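Local atomic coordinates of ubiquitin-conjugating enzyme (Plasmodium falciparum 3D7, PDB entry 2H2Y), a protein that probably transfers activated ubiquitin toward substrates as an E2 ubiquitin-conjugating enzyme, this chain being the UBC domain of a longer protein predicted to be membrane-anchored. Residues Tyr23-Glu28 / Asn48-Ile53. Sequence-based numbering, arbitrary orientation.
Sequences YRIQKE and NIRIWI
I25 packs against I49, R50 and W52 where the N-terminal helix of the ubiquitin-conjugating (UBC) fold, residues 21-34, meets the type I turn N48-I51 that leads into strand 51-57 of the antiparallel sheet, and W52 on that strand. From CB, which points at the turn, I25 forks. The CG2 branch, anti to the backbone N, settles on I49, 3.8 Å from I49 CG1; it also reaches W52, 3.9 Å from W52 CZ2. The other branch goes through I25 CG1, anti to the carbonyl carbon (I25 chi1 -77°), and CD1 ends at R50 CD, the two side chains crossing at about a right angle. I49 CD1 reaches on to Q26, near its CA and CB. The W52 indole enters with its benzo edge: I25 O sits in the ring plane, 3.6 Å from W52 CZ2, and W52 CH2 lies 3.9 Å from E28 CB. F75 packs edge-to-face with the same indole. E28 then bends away at chi2 (-73°), and its OE2 accepts from I119 N. R24, one turn earlier, forms a salt bridge with E28: NE and NH2 both donate to E28 OE1, which lies in the guanidinium plane. Back at the turn, W52 NE1 gives a weak hydrogen bond to I49 O, 2.8 Å away, while I25 CG2 packs against that same oxygen.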
loop_
_atom_site.group_PDB
_atom_site.type_symbol
_atom_site.label_atom_id
_atom_site.label_comp_id
_atom_site.label_asym_id
_atom_site.label_seq_id
_atom_site.Cartn_x
_atom_site.Cartn_y
_atom_site.Cartn_z
ATOM N N TYR A 23 -12.045 -2.007 11.694
ATOM C CA TYR A 23 -11.193 -1.907 12.869
ATOM C C TYR A 23 -9.755 -2.237 12.490
ATOM O O TYR A 23 -8.852 -1.420 12.661
ATOM C CB TYR A 23 -11.690 -2.860 13.952
ATOM C CG TYR A 23 -10.813 -2.921 15.191
ATOM C CD1 TYR A 23 -9.635 -3.669 15.200
ATOM C CD2 TYR A 23 -11.170 -2.239 16.359
ATOM C CE1 TYR A 23 -8.835 -3.742 16.330
ATOM C CE2 TYR A 23 -10.375 -2.305 17.502
ATOM C CZ TYR A 23 -9.209 -3.058 17.477
ATOM O OH TYR A 23 -8.405 -3.125 18.593
ATOM N N ARG A 24 -9.545 -3.441 11.974
ATOM C CA ARG A 24 -8.216 -3.863 11.557
ATOM C C ARG A 24 -7.629 -2.903 10.518
ATOM O O ARG A 24 -6.441 -2.597 10.553
ATOM C CB ARG A 24 -8.279 -5.281 10.989
ATOM C CG ARG A 24 -7.007 -5.752 10.319
ATOM C CD ARG A 24 -5.806 -5.520 11.199
ATOM N NE ARG A 24 -4.593 -6.016 10.562
ATOM C CZ ARG A 24 -4.348 -7.301 10.337
ATOM N NH1 ARG A 24 -5.236 -8.219 10.695
ATOM N NH2 ARG A 24 -3.210 -7.664 9.757
ATOM N N ILE A 25 -8.462 -2.427 9.596
ATOM C CA ILE A 25 -7.999 -1.499 8.575
ATOM C C ILE A 25 -7.516 -0.219 9.239
ATOM O O ILE A 25 -6.458 0.316 8.901
ATOM C CB ILE A 25 -9.127 -1.180 7.558
ATOM C CG1 ILE A 25 -9.287 -2.354 6.596
ATOM C CG2 ILE A 25 -8.808 0.084 6.765
ATOM C CD1 ILE A 25 -10.516 -2.264 5.737
ATOM N N GLN A 26 -8.294 0.276 10.190
ATOM C CA GLN A 26 -7.915 1.490 10.901
ATOM C C GLN A 26 -6.599 1.265 11.636
ATOM O O GLN A 26 -5.723 2.129 11.637
ATOM C CB GLN A 26 -9.004 1.883 11.892
ATOM C CG GLN A 26 -8.575 2.930 12.891
ATOM C CD GLN A 26 -9.718 3.364 13.762
ATOM O OE1 GLN A 26 -10.432 4.301 13.436
ATOM N NE2 GLN A 26 -9.917 2.665 14.870
ATOM N N LYS A 27 -6.456 0.097 12.252
ATOM C CA LYS A 27 -5.229 -0.201 12.973
ATOM C C LYS A 27 -4.069 -0.190 11.986
ATOM O O LYS A 27 -2.978 0.287 12.303
ATOM C CB LYS A 27 -5.332 -1.556 13.673
ATOM C CG LYS A 27 -4.373 -1.699 14.849
ATOM C CD LYS A 27 -4.846 -2.752 15.842
ATOM C CE LYS A 27 -4.562 -4.159 15.357
ATOM N NZ LYS A 27 -3.093 -4.402 15.271
ATOM N N GLU A 28 -4.318 -0.692 10.777
ATOM C CA GLU A 28 -3.298 -0.726 9.733
ATOM C C GLU A 28 -2.937 0.666 9.231
ATOM O O GLU A 28 -1.787 0.913 8.854
ATOM C CB GLU A 28 -3.767 -1.584 8.564
ATOM C CG GLU A 28 -3.831 -3.059 8.890
ATOM C CD GLU A 28 -2.462 -3.699 8.989
ATOM O OE1 GLU A 28 -2.383 -4.848 9.474
ATOM O OE2 GLU A 28 -1.471 -3.063 8.573
ATOM N N ASN A 48 -14.691 6.533 2.941
ATOM C CA ASN A 48 -14.447 5.142 2.569
ATOM C C ASN A 48 -13.030 4.762 2.977
ATOM O O ASN A 48 -12.080 4.967 2.212
ATOM C CB ASN A 48 -14.614 4.947 1.062
ATOM C CG ASN A 48 -14.597 3.486 0.667
ATOM O OD1 ASN A 48 -14.160 2.629 1.440
ATOM N ND2 ASN A 48 -15.066 3.192 -0.545
ATOM N N ILE A 49 -12.887 4.198 4.174
ATOM C CA ILE A 49 -11.571 3.828 4.681
ATOM C C ILE A 49 -10.969 2.633 3.945
ATOM O O ILE A 49 -9.761 2.391 4.013
ATOM C CB ILE A 49 -11.629 3.553 6.209
ATOM C CG1 ILE A 49 -10.229 3.657 6.805
ATOM C CG2 ILE A 49 -12.217 2.187 6.486
ATOM C CD1 ILE A 49 -10.220 3.668 8.303
ATOM N N ARG A 50 -11.818 1.910 3.221
ATOM C CA ARG A 50 -11.405 0.734 2.460
ATOM C C ARG A 50 -10.480 1.061 1.289
ATOM O O ARG A 50 -9.758 0.196 0.813
ATOM C CB ARG A 50 -12.631 -0.001 1.911
ATOM C CG ARG A 50 -13.657 -0.436 2.945
ATOM C CD ARG A 50 -13.049 -1.370 3.967
ATOM N NE ARG A 50 -14.050 -1.947 4.859
ATOM C CZ ARG A 50 -14.778 -3.024 4.577
ATOM N NH1 ARG A 50 -14.616 -3.653 3.420
ATOM N NH2 ARG A 50 -15.667 -3.476 5.455
ATOM N N ILE A 51 -10.494 2.301 0.821
ATOM C CA ILE A 51 -9.660 2.671 -0.319
ATOM C C ILE A 51 -8.495 3.582 0.016
ATOM O O ILE A 51 -8.697 4.699 0.482
ATOM C CB ILE A 51 -10.484 3.388 -1.409
ATOM C CG1 ILE A 51 -11.682 2.535 -1.819
ATOM C CG2 ILE A 51 -9.610 3.653 -2.612
ATOM C CD1 ILE A 51 -12.664 3.275 -2.690
ATOM N N TRP A 52 -7.278 3.113 -0.241
ATOM C CA TRP A 52 -6.084 3.914 0.013
ATOM C C TRP A 52 -5.297 4.098 -1.283
ATOM O O TRP A 52 -5.374 3.279 -2.198
ATOM C CB TRP A 52 -5.131 3.233 0.998
ATOM C CG TRP A 52 -5.638 2.929 2.362
ATOM C CD1 TRP A 52 -6.915 3.053 2.824
ATOM C CD2 TRP A 52 -4.876 2.350 3.428
ATOM N NE1 TRP A 52 -6.998 2.579 4.112
ATOM C CE2 TRP A 52 -5.760 2.141 4.508
ATOM C CE3 TRP A 52 -3.529 1.982 3.573
ATOM C CZ2 TRP A 52 -5.341 1.577 5.721
ATOM C CZ3 TRP A 52 -3.114 1.421 4.778
ATOM C CH2 TRP A 52 -4.020 1.224 5.836
ATOM N N ILE A 53 -4.529 5.180 -1.344
ATOM C CA ILE A 53 -3.678 5.459 -2.485
ATOM C C ILE A 53 -2.360 5.964 -1.940
ATOM O O ILE A 53 -2.281 7.058 -1.381
ATOM C CB ILE A 53 -4.272 6.517 -3.428
ATOM C CG1 ILE A 53 -5.398 5.892 -4.248
ATOM C CG2 ILE A 53 -3.195 7.040 -4.365
ATOM C CD1 ILE A 53 -5.998 6.824 -5.284
#